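Local coordinates for 5-formaminoimidazole-4-carboxamide-1-(beta)-D-ribofuranosyl 5'-monophosphate synthetase (Methanocaldococcus jannaschii, PDB 2R7N), which catalyses the ATP- and formate-dependent, folate-independent formylation of AICAR to FAICAR in purine biosynthesis, at residues K141-P146 with A196-Y201; D150-V155 with I168-E173. All coordinates share one frame; numbering follows the deposited sequence.

Interaction 1 (K141-P146 with A196-Y201); sequences KKYESP and AHIEEY. With ADP (adenosine-5'-diphosphate), chain D.
Lys-142 and Glu-199 face each other as a non-hydrogen-bonded antiparallel pair, joining the short outer strand 142-143 to strand 197-200 in the four-stranded sheet of the ATP-grasp domain that borders the nucleotide pocket. Glu-200 grips Lys-141 twice: its N donates to Lys-141 O at 2.7 Å, and its carboxylate accepts the N-H of Lys-141 on the anti lone pair of OE1, almost straight at 176°. With CG anti to the backbone N (chi1 169°), the extended glutamate chain carries OE1 back to Lys-141 N. Tyr-143 N gives Ile-198 O a further bond, bent at 140°. The tyrosine ring turns its edge to this strand, CE2 lying 3.4 Å from Glu-200 N, while its OH bonds to Asp-150. On the same face, branched Ile-198 fills two places: CG2 packs on Tyr-143 CB and CD1 on the Pro-146 ring, with Phe-175 of helix 172-183 also against it. The face of Lys-142 and Glu-199 is polar. The aliphatic part of Lys-142, bent at chi2, comes to the edge of the His-197 ring, CD touching CE1, and NZ turns to Pro-140 O. Glu-199 is a bridge: OE1 accepts from His-197 NE2, in the imidazole plane, whereas OE2 pairs with Lys-156, which would probably favour the ionised carboxylate. Tyr-201 lays a ring face over ADP C2. The adenine amino group N6 is read twice, by Glu-200 O at 3.0 Å and by Glu-199 OE2 at 2.7 Å.

Interaction 2 (D150-V155 with I168-E173); sequences DGTVIV and IASSTE. With ADP (adenosine-5'-diphosphate), chain D.
Thr-152 OG1 and Ser-170 OG share a hydrogen bond of 2.9 Å at the end of the beta hairpin far from the loop joining strands 153-156 and 167-169. Next to it the backbones of Val-153 and Ala-169 form a hydrogen-bonded antiparallel pair, with Val-153 N on Ala-169 O at 2.7 Å and Ala-169 N on Val-153 O at 3.0 Å. Ala-169 O also receives the CA-H of Thr-152, and Gly-151 O that of Ser-170, so weaker contacts carry the pairing past the regular strands.

Threonine suits the edge because its two branches do different work: OG1, beside the backbone N (chi1 -57°), meets the serine, while CG2, anti to that N, packs on Ile-168 CG2 at 3.5 Å. A valine in its place would probably leave Ser-170 OG without this partner, removing the side-chain tie that closes the end of the hairpin. Met-247 of a neighbouring subunit rests on both Thr-152 and Ser-170.

Small Ala-169 lets Val-153 come close, Val-153 CG2 lying 3.7 Å from Ala-169 CB, on the face away from the nucleotide. Beyond the strand, Ser-171 is the N-cap of helix 172-183, its OG accepting from Glu-174 N, a place where a short hydroxyl side chain can reach a backbone N-H left without a carbonyl by the helix start. The other face of the hairpin belongs to the ATP site: Ile-154 and Ile-168 both touch Tyr-201, and beta-branched Ile-154 offers two methyls to the adenine, CG2 lying 3.8 Å from ADP C6 and CD1 3.6 Å from ADP C4.

Interactions 1 and 2 are the two outer joints of one antiparallel sheet, ordered 142-143, 197-200, 153-156, 167-169; the middle pair of strands unites them, Glu-199 O lying 2.8 Å from Ile-154 N. Along the chain, interaction 2 is nested in the loop closed by interaction 1. Both are partly buried, but interaction 1 has exposed lysines at its edge, whereas no touching residue of interaction 2 is exposed; the second subunit reaches Tyr-201 in interaction 1 and three residues in interaction 2. Their shares of the ADP pocket differ too: interaction 1 brings charged and backbone acceptors to the adenine amino group, interaction 2 an aliphatic surface. Pro-146 O and Thr-172 OG1 form a further probable hydrogen bond between them.

Interaction 1 (K141-P146 with A196-Y201)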
ATOM      1  N   LYS A 141       0.259  35.823 -30.397  1.00 58.37           N
ATOM      2  CA  LYS A 141      -0.369  36.837 -31.259  1.00 61.21           C
ATOM      3  C   LYS A 141      -0.902  36.208 -32.535  1.00 51.14           C
ATOM      4  O   LYS A 141      -0.243  35.357 -33.137  1.00 50.53           O
ATOM      5  CB  LYS A 141       0.607  37.966 -31.601  1.00 59.75           C
ATOM      6  CG  LYS A 141       0.949  38.858 -30.422  1.00 71.82           C
ATOM      7  CD  LYS A 141       1.801  40.050 -30.830  1.00 76.36           C
ATOM      8  CE  LYS A 141       2.114  40.931 -29.615  1.00 88.47           C
ATOM      9  NZ  LYS A 141       3.014  42.086 -29.930  1.00 89.85           N
ATOM     10  N   LYS A 142      -2.103  36.611 -32.932  1.00 52.90           N
ATOM     11  CA  LYS A 142      -2.689  36.130 -34.180  1.00 59.25           C
ATOM     12  C   LYS A 142      -2.267  37.027 -35.337  1.00 57.84           C
ATOM     13  O   LYS A 142      -1.963  38.207 -35.136  1.00 40.60           O
ATOM     14  CB  LYS A 142      -4.214  36.077 -34.085  1.00 66.88           C
ATOM     15  CG  LYS A 142      -4.735  35.222 -32.929  1.00 82.39           C
ATOM     16  CD  LYS A 142      -4.207  33.789 -33.001  1.00 85.19           C
ATOM     17  CE  LYS A 142      -4.641  32.951 -31.802  1.00 87.51           C
ATOM     18  NZ  LYS A 142      -3.985  33.376 -30.530  1.00 86.70           N
ATOM     19  N   TYR A 143      -2.238  36.455 -36.540  1.00 58.36           N
ATOM     20  CA  TYR A 143      -1.895  37.198 -37.755  1.00 56.22           C
ATOM     21  C   TYR A 143      -2.926  36.996 -38.863  1.00 53.86           C
ATOM     22  O   TYR A 143      -3.054  35.898 -39.432  1.00 43.07           O
ATOM     23  CB  TYR A 143      -0.506  36.808 -38.256  1.00 50.83           C
ATOM     24  CG  TYR A 143       0.596  37.264 -37.336  1.00 54.45           C
ATOM     25  CD1 TYR A 143       1.218  38.490 -37.527  1.00 45.98           C
ATOM     26  CD2 TYR A 143       1.006  36.471 -36.264  1.00 48.22           C
ATOM     27  CE1 TYR A 143       2.224  38.913 -36.678  1.00 55.10           C
ATOM     28  CE2 TYR A 143       2.008  36.884 -35.414  1.00 40.97           C
ATOM     29  CZ  TYR A 143       2.617  38.102 -35.624  1.00 54.38           C
ATOM     30  OH  TYR A 143       3.618  38.511 -34.773  1.00 56.18           O
ATOM     31  N   GLU A 144      -3.647  38.068 -39.175  1.00 56.26           N
ATOM     32  CA  GLU A 144      -4.723  38.003 -40.161  1.00 60.00           C
ATOM     33  C   GLU A 144      -4.245  37.446 -41.502  1.00 52.99           C
ATOM     34  O   GLU A 144      -4.818  36.477 -42.012  1.00 50.67           O
ATOM     35  CB  GLU A 144      -5.389  39.373 -40.327  1.00 69.05           C
ATOM     36  CG  GLU A 144      -5.767  40.046 -39.007  1.00 79.21           C
ATOM     37  CD  GLU A 144      -6.426  39.090 -38.016  1.00 87.35           C
ATOM     38  OE1 GLU A 144      -5.932  38.989 -36.866  1.00 84.88           O
ATOM     39  OE2 GLU A 144      -7.426  38.432 -38.388  1.00 87.29           O
ATOM     40  N   SER A 145      -3.182  38.031 -42.055  1.00 45.14           N
ATOM     41  CA  SER A 145      -2.650  37.577 -43.345  1.00 49.25           C
ATOM     42  C   SER A 145      -1.134  37.447 -43.350  1.00 39.96           C
ATOM     43  O   SER A 145      -0.459  38.015 -42.497  1.00 44.93           O
ATOM     44  CB  SER A 145      -3.098  38.515 -44.475  1.00 53.48           C
ATOM     45  OG  SER A 145      -3.077  39.867 -44.054  1.00 60.85           O
ATOM     46  N   PRO A 146      -0.591  36.685 -44.315  1.00 36.45           N
ATOM     47  CA  PRO A 146       0.853  36.531 -44.431  1.00 35.71           C
ATOM     48  C   PRO A 146       1.599  37.860 -44.535  1.00 51.21           C
ATOM     49  O   PRO A 146       2.807  37.911 -44.322  1.00 54.47           O
ATOM     50  CB  PRO A 146       1.019  35.717 -45.719  1.00 40.29           C
ATOM     51  CG  PRO A 146      -0.272  34.959 -45.855  1.00 36.89           C
ATOM     52  CD  PRO A 146      -1.321  35.895 -45.327  1.00 33.81           C
ATOM     53  N   ALA A 196      -5.379  29.219 -43.786  1.00102.74           N
ATOM     54  CA  ALA A 196      -4.221  29.046 -42.920  1.00 91.69           C
ATOM     55  C   ALA A 196      -4.291  29.947 -41.700  1.00 87.46           C
ATOM     56  O   ALA A 196      -4.472  31.159 -41.820  1.00 83.71           O
ATOM     57  CB  ALA A 196      -2.944  29.316 -43.690  1.00 92.85           C
ATOM     58  N   HIS A 197      -4.150  29.346 -40.523  1.00 83.91           N
ATOM     59  CA  HIS A 197      -4.051  30.113 -39.294  1.00 74.16           C
ATOM     60  C   HIS A 197      -2.589  30.420 -39.002  1.00 63.90           C
ATOM     61  O   HIS A 197      -1.758  29.519 -38.919  1.00 72.64           O
ATOM     62  CB  HIS A 197      -4.686  29.360 -38.127  1.00 78.17           C
ATOM     63  CG  HIS A 197      -4.593  30.089 -36.823  1.00 80.84           C
ATOM     64  ND1 HIS A 197      -5.419  31.145 -36.501  1.00 86.51           N
ATOM     65  CD2 HIS A 197      -3.768  29.921 -35.763  1.00 79.09           C
ATOM     66  CE1 HIS A 197      -5.108  31.593 -35.298  1.00 85.29           C
ATOM     67  NE2 HIS A 197      -4.111  30.867 -34.828  1.00 81.87           N
ATOM     68  N   ILE A 198      -2.280  31.701 -38.855  1.00 53.59           N
ATOM     69  CA  ILE A 198      -0.912  32.142 -38.647  1.00 48.43           C
ATOM     70  C   ILE A 198      -0.814  32.774 -37.287  1.00 45.16           C
ATOM     71  O   ILE A 198      -1.556  33.713 -36.987  1.00 49.89           O
ATOM     72  CB  ILE A 198      -0.513  33.229 -39.672  1.00 56.81           C
ATOM     73  CG1 ILE A 198      -0.745  32.734 -41.104  1.00 55.77           C
ATOM     74  CG2 ILE A 198       0.935  33.701 -39.440  1.00 47.79           C
ATOM     75  CD1 ILE A 198      -0.928  33.845 -42.102  1.00 50.23           C
ATOM     76  N   GLU A 199       0.102  32.281 -36.460  1.00 42.94           N
ATOM     77  CA  GLU A 199       0.291  32.879 -35.153  1.00 41.30           C
ATOM     78  C   GLU A 199       1.750  33.018 -34.763  1.00 39.14           C
ATOM     79  O   GLU A 199       2.640  32.337 -35.300  1.00 39.08           O
ATOM     80  CB  GLU A 199      -0.475  32.103 -34.072  1.00 49.25           C
ATOM     81  CG  GLU A 199      -0.201  30.594 -34.031  1.00 57.32           C
ATOM     82  CD  GLU A 199      -0.798  29.913 -32.796  1.00 56.34           C
ATOM     83  OE1 GLU A 199      -1.981  30.167 -32.479  1.00 61.33           O
ATOM     84  OE2 GLU A 199      -0.082  29.124 -32.139  1.00 55.95           O
ATOM     85  N   GLU A 200       1.980  33.914 -33.818  1.00 28.01           N
ATOM     86  CA  GLU A 200       3.287  34.085 -33.210  1.00 38.27           C
ATOM     87  C   GLU A 200       3.886  32.741 -32.818  1.00 39.13           C
ATOM     88  O   GLU A 200       3.252  31.951 -32.131  1.00 45.00           O
ATOM     89  CB  GLU A 200       3.146  34.937 -31.956  1.00 34.92           C
ATOM     90  CG  GLU A 200       4.376  34.957 -31.113  1.00 33.08           C
ATOM     91  CD  GLU A 200       4.246  35.882 -29.926  1.00 43.84           C
ATOM     92  OE1 GLU A 200       3.097  36.252 -29.550  1.00 42.68           O
ATOM     93  OE2 GLU A 200       5.308  36.226 -29.366  1.00 44.51           O
ATOM     94  N   TYR A 201       5.100  32.475 -33.269  1.00 40.89           N
ATOM     95  CA  TYR A 201       5.802  31.282 -32.844  1.00 35.55           C
ATOM     96  C   TYR A 201       6.360  31.586 -31.469  1.00 46.15           C
ATOM     97  O   TYR A 201       7.280  32.397 -31.335  1.00 48.14           O
ATOM     98  CB  TYR A 201       6.934  30.926 -33.814  1.00 30.34           C
ATOM     99  CG  TYR A 201       7.544  29.584 -33.521  1.00 34.31           C
ATOM    100  CD1 TYR A 201       7.150  28.452 -34.220  1.00 38.41           C
ATOM    101  CD2 TYR A 201       8.495  29.437 -32.522  1.00 29.35           C
ATOM    102  CE1 TYR A 201       7.701  27.210 -33.939  1.00 42.48           C
ATOM    103  CE2 TYR A 201       9.047  28.201 -32.233  1.00 31.87           C
ATOM    104  CZ  TYR A 201       8.650  27.094 -32.940  1.00 37.80           C
ATOM    105  OH  TYR A 201       9.209  25.864 -32.661  1.00 40.65           O
TER
HETATM  106  PB  ADP D 400      -2.778  20.350 -31.071  1.00 90.21           P
HETATM  107  O1B ADP D 400      -4.104  20.983 -30.699  1.00 85.79           O
HETATM  108  O2B ADP D 400      -2.690  19.897 -32.516  1.00 73.54           O
HETATM  109  O3B ADP D 400      -2.289  19.322 -30.064  1.00 86.61           O
HETATM  110  PA  ADP D 400      -1.382  22.536 -32.169  1.00 54.56           P
HETATM  111  O1A ADP D 400      -1.840  23.925 -31.793  1.00 53.98           O
HETATM  112  O2A ADP D 400      -1.826  21.840 -33.427  1.00 55.00           O
HETATM  113  O3A ADP D 400      -1.712  21.563 -30.928  1.00 73.59           O
HETATM  114  O5' ADP D 400       0.216  22.561 -32.255  1.00 42.04           O
HETATM  115  C5' ADP D 400       0.884  21.402 -32.717  1.00 40.09           C
HETATM  116  C4' ADP D 400       2.278  21.467 -32.123  1.00 48.02           C
HETATM  117  O4' ADP D 400       3.006  22.531 -32.746  1.00 46.30           O
HETATM  118  C3' ADP D 400       2.231  21.792 -30.635  1.00 45.66           C
HETATM  119  O3' ADP D 400       2.237  20.609 -29.834  1.00 50.50           O
HETATM  120  C2' ADP D 400       3.464  22.646 -30.412  1.00 46.36           C
HETATM  121  O2' ADP D 400       4.588  21.833 -30.077  1.00 43.20           O
HETATM  122  C1' ADP D 400       3.692  23.307 -31.769  1.00 38.12           C
HETATM  123  N9  ADP D 400       3.078  24.635 -31.665  1.00 34.35           N
HETATM  124  C8  ADP D 400       1.765  24.919 -31.740  1.00 36.42           C
HETATM  125  N7  ADP D 400       1.552  26.252 -31.562  1.00 37.23           N
HETATM  126  C5  ADP D 400       2.755  26.833 -31.362  1.00 35.33           C
HETATM  127  C6  ADP D 400       3.253  28.204 -31.127  1.00 34.75           C
HETATM  128  N6  ADP D 400       2.412  29.265 -31.046  1.00 36.76           N
HETATM  129  N1  ADP D 400       4.580  28.365 -30.964  1.00 40.71           N
HETATM  130  C2  ADP D 400       5.438  27.326 -31.029  1.00 42.33           C
HETATM  131  N3  ADP D 400       5.061  26.056 -31.251  1.00 40.05           N
HETATM  132  C4  ADP D 400       3.753  25.756 -31.417  1.00 37.95           C

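Interaction 2 (D150-V155 with I168-E173)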
ATOM      1  N   ASP A 150       5.697  39.668 -39.043  1.00 59.78           N
ATOM      2  CA  ASP A 150       6.794  40.579 -38.720  1.00 60.19           C
ATOM      3  C   ASP A 150       7.789  39.950 -37.751  1.00 59.71           C
ATOM      4  O   ASP A 150       8.653  40.630 -37.200  1.00 61.72           O
ATOM      5  CB  ASP A 150       6.253  41.885 -38.136  1.00 65.78           C
ATOM      6  CG  ASP A 150       5.366  41.661 -36.921  1.00 73.45           C
ATOM      7  OD1 ASP A 150       4.916  40.516 -36.710  1.00 82.15           O
ATOM      8  OD2 ASP A 150       5.111  42.630 -36.178  1.00 71.27           O
ATOM      9  N   GLY A 151       7.655  38.649 -37.537  1.00 61.71           N
ATOM     10  CA  GLY A 151       8.579  37.901 -36.691  1.00 61.71           C
ATOM     11  C   GLY A 151       8.544  36.457 -37.131  1.00 57.04           C
ATOM     12  O   GLY A 151       8.098  36.159 -38.237  1.00 56.30           O
ATOM     13  N   THR A 152       9.015  35.549 -36.285  1.00 56.56           N
ATOM     14  CA  THR A 152       8.805  34.140 -36.569  1.00 50.17           C
ATOM     15  C   THR A 152       7.358  33.791 -36.222  1.00 50.02           C
ATOM     16  O   THR A 152       6.799  34.268 -35.226  1.00 45.42           O
ATOM     17  CB  THR A 152       9.791  33.221 -35.830  1.00 52.19           C
ATOM     18  OG1 THR A 152      11.135  33.595 -36.161  1.00 50.59           O
ATOM     19  CG2 THR A 152       9.576  31.769 -36.249  1.00 47.75           C
ATOM     20  N   VAL A 153       6.737  32.997 -37.078  1.00 38.29           N
ATOM     21  CA  VAL A 153       5.375  32.592 -36.859  1.00 41.61           C
ATOM     22  C   VAL A 153       5.288  31.116 -37.143  1.00 39.89           C
ATOM     23  O   VAL A 153       6.146  30.561 -37.826  1.00 40.44           O
ATOM     24  CB  VAL A 153       4.376  33.331 -37.792  1.00 46.32           C
ATOM     25  CG1 VAL A 153       4.388  34.828 -37.528  1.00 43.20           C
ATOM     26  CG2 VAL A 153       4.652  33.011 -39.256  1.00 43.94           C
ATOM     27  N   ILE A 154       4.259  30.477 -36.602  1.00 38.53           N
ATOM     28  CA  ILE A 154       3.953  29.112 -36.973  1.00 42.21           C
ATOM     29  C   ILE A 154       2.637  29.177 -37.704  1.00 39.15           C
ATOM     30  O   ILE A 154       1.792  30.028 -37.394  1.00 39.66           O
ATOM     31  CB  ILE A 154       3.827  28.172 -35.742  1.00 40.88           C
ATOM     32  CG1 ILE A 154       3.708  26.713 -36.190  1.00 41.19           C
ATOM     33  CG2 ILE A 154       2.625  28.556 -34.881  1.00 36.99           C
ATOM     34  CD1 ILE A 154       3.850  25.719 -35.054  1.00 46.49           C
ATOM     35  N   VAL A 155       2.457  28.284 -38.667  1.00 33.43           N
ATOM     36  CA  VAL A 155       1.271  28.335 -39.509  1.00 51.84           C
ATOM     37  C   VAL A 155       0.529  27.006 -39.514  1.00 52.64           C
ATOM     38  O   VAL A 155       1.075  25.980 -39.929  1.00 42.48           O
ATOM     39  CB  VAL A 155       1.611  28.763 -40.956  1.00 49.37           C
ATOM     40  CG1 VAL A 155       0.341  28.922 -41.759  1.00 41.86           C
ATOM     41  CG2 VAL A 155       2.415  30.069 -40.948  1.00 39.07           C
ATOM     42  N   ILE A 168       6.914  26.921 -40.434  1.00 34.95           N
ATOM     43  CA  ILE A 168       7.425  28.095 -39.729  1.00 36.94           C
ATOM     44  C   ILE A 168       7.872  29.150 -40.745  1.00 47.74           C
ATOM     45  O   ILE A 168       8.428  28.821 -41.800  1.00 38.32           O
ATOM     46  CB  ILE A 168       8.643  27.714 -38.861  1.00 38.82           C
ATOM     47  CG1 ILE A 168       8.242  26.710 -37.771  1.00 43.47           C
ATOM     48  CG2 ILE A 168       9.318  28.957 -38.268  1.00 40.18           C
ATOM     49  CD1 ILE A 168       9.427  26.160 -36.982  1.00 43.04           C
ATOM     50  N   ALA A 169       7.641  30.416 -40.422  1.00 40.12           N
ATOM     51  CA  ALA A 169       7.959  31.490 -41.331  1.00 40.19           C
ATOM     52  C   ALA A 169       8.478  32.680 -40.552  1.00 42.39           C
ATOM     53  O   ALA A 169       8.009  32.954 -39.453  1.00 43.32           O
ATOM     54  CB  ALA A 169       6.721  31.875 -42.153  1.00 33.60           C
ATOM     55  N   SER A 170       9.450  33.385 -41.121  1.00 49.36           N
ATOM     56  CA  SER A 170       9.948  34.615 -40.515  1.00 50.86           C
ATOM     57  C   SER A 170       9.706  35.847 -41.394  1.00 49.89           C
ATOM     58  O   SER A 170      10.161  36.954 -41.066  1.00 45.89           O
ATOM     59  CB  SER A 170      11.430  34.484 -40.148  1.00 53.16           C
ATOM     60  OG  SER A 170      11.600  33.698 -38.974  1.00 55.08           O
ATOM     61  N   SER A 171       8.974  35.655 -42.493  1.00 36.75           N
ATOM     62  CA  SER A 171       8.664  36.746 -43.425  1.00 43.52           C
ATOM     63  C   SER A 171       7.512  36.356 -44.330  1.00 46.11           C
ATOM     64  O   SER A 171       7.267  35.170 -44.557  1.00 50.34           O
ATOM     65  CB  SER A 171       9.877  37.078 -44.300  1.00 38.01           C
ATOM     66  OG  SER A 171      10.188  35.990 -45.168  1.00 39.06           O
ATOM     67  N   THR A 172       6.821  37.360 -44.861  1.00 51.55           N
ATOM     68  CA  THR A 172       5.786  37.136 -45.870  1.00 50.28           C
ATOM     69  C   THR A 172       6.324  36.318 -47.038  1.00 54.89           C
ATOM     70  O   THR A 172       5.672  35.382 -47.510  1.00 57.13           O
ATOM     71  CB  THR A 172       5.255  38.459 -46.424  1.00 48.14           C
ATOM     72  OG1 THR A 172       4.937  39.339 -45.338  1.00 51.52           O
ATOM     73  CG2 THR A 172       4.012  38.213 -47.248  1.00 47.23           C
ATOM     74  N   GLU A 173       7.518  36.675 -47.500  1.00 54.82           N
ATOM     75  CA  GLU A 173       8.169  35.942 -48.571  1.00 61.45           C
ATOM     76  C   GLU A 173       8.305  34.474 -48.204  1.00 58.58           C
ATOM     77  O   GLU A 173       7.911  33.593 -48.976  1.00 59.13           O
ATOM     78  CB  GLU A 173       9.548  36.534 -48.862  1.00 65.27           C
ATOM     79  CG  GLU A 173      10.378  35.718 -49.839  1.00 73.95           C
ATOM     80  CD  GLU A 173      11.754  36.314 -50.078  1.00 79.90           C
ATOM     81  OE1 GLU A 173      12.169  37.195 -49.289  1.00 82.99           O
ATOM     82  OE2 GLU A 173      12.419  35.898 -51.055  1.00 85.37           O
TER
HETATM   83  PB  ADP D 400      -2.778  20.350 -31.071  1.00 90.21           P
HETATM   84  O1B ADP D 400      -4.104  20.983 -30.699  1.00 85.79           O
HETATM   85  O2B ADP D 400      -2.690  19.897 -32.516  1.00 73.54           O
HETATM   86  O3B ADP D 400      -2.289  19.322 -30.064  1.00 86.61           O
HETATM   87  PA  ADP D 400      -1.382  22.536 -32.169  1.00 54.56           P
HETATM   88  O1A ADP D 400      -1.840  23.925 -31.793  1.00 53.98           O
HETATM   89  O2A ADP D 400      -1.826  21.840 -33.427  1.00 55.00           O
HETATM   90  O3A ADP D 400      -1.712  21.563 -30.928  1.00 73.59           O
HETATM   91  O5' ADP D 400       0.216  22.561 -32.255  1.00 42.04           O
HETATM   92  C5' ADP D 400       0.884  21.402 -32.717  1.00 40.09           C
HETATM   93  C4' ADP D 400       2.278  21.467 -32.123  1.00 48.02           C
HETATM   94  O4' ADP D 400       3.006  22.531 -32.746  1.00 46.30           O
HETATM   95  C3' ADP D 400       2.231  21.792 -30.635  1.00 45.66           C
HETATM   96  O3' ADP D 400       2.237  20.609 -29.834  1.00 50.50           O
HETATM   97  C2' ADP D 400       3.464  22.646 -30.412  1.00 46.36           C
HETATM   98  O2' ADP D 400       4.588  21.833 -30.077  1.00 43.20           O
HETATM   99  C1' ADP D 400       3.692  23.307 -31.769  1.00 38.12           C
HETATM  100  N9  ADP D 400       3.078  24.635 -31.665  1.00 34.35           N
HETATM  101  C8  ADP D 400       1.765  24.919 -31.740  1.00 36.42           C
HETATM  102  N7  ADP D 400       1.552  26.252 -31.562  1.00 37.23           N
HETATM  103  C5  ADP D 400       2.755  26.833 -31.362  1.00 35.33           C
HETATM  104  C6  ADP D 400       3.253  28.204 -31.127  1.00 34.75           C
HETATM  105  N6  ADP D 400       2.412  29.265 -31.046  1.00 36.76           N
HETATM  106  N1  ADP D 400       4.580  28.365 -30.964  1.00 40.71           N
HETATM  107  C2  ADP D 400       5.438  27.326 -31.029  1.00 42.33           C
HETATM  108  N3  ADP D 400       5.061  26.056 -31.251  1.00 40.05           N
HETATM  109  C4  ADP D 400       3.753  25.756 -31.417  1.00 37.95           C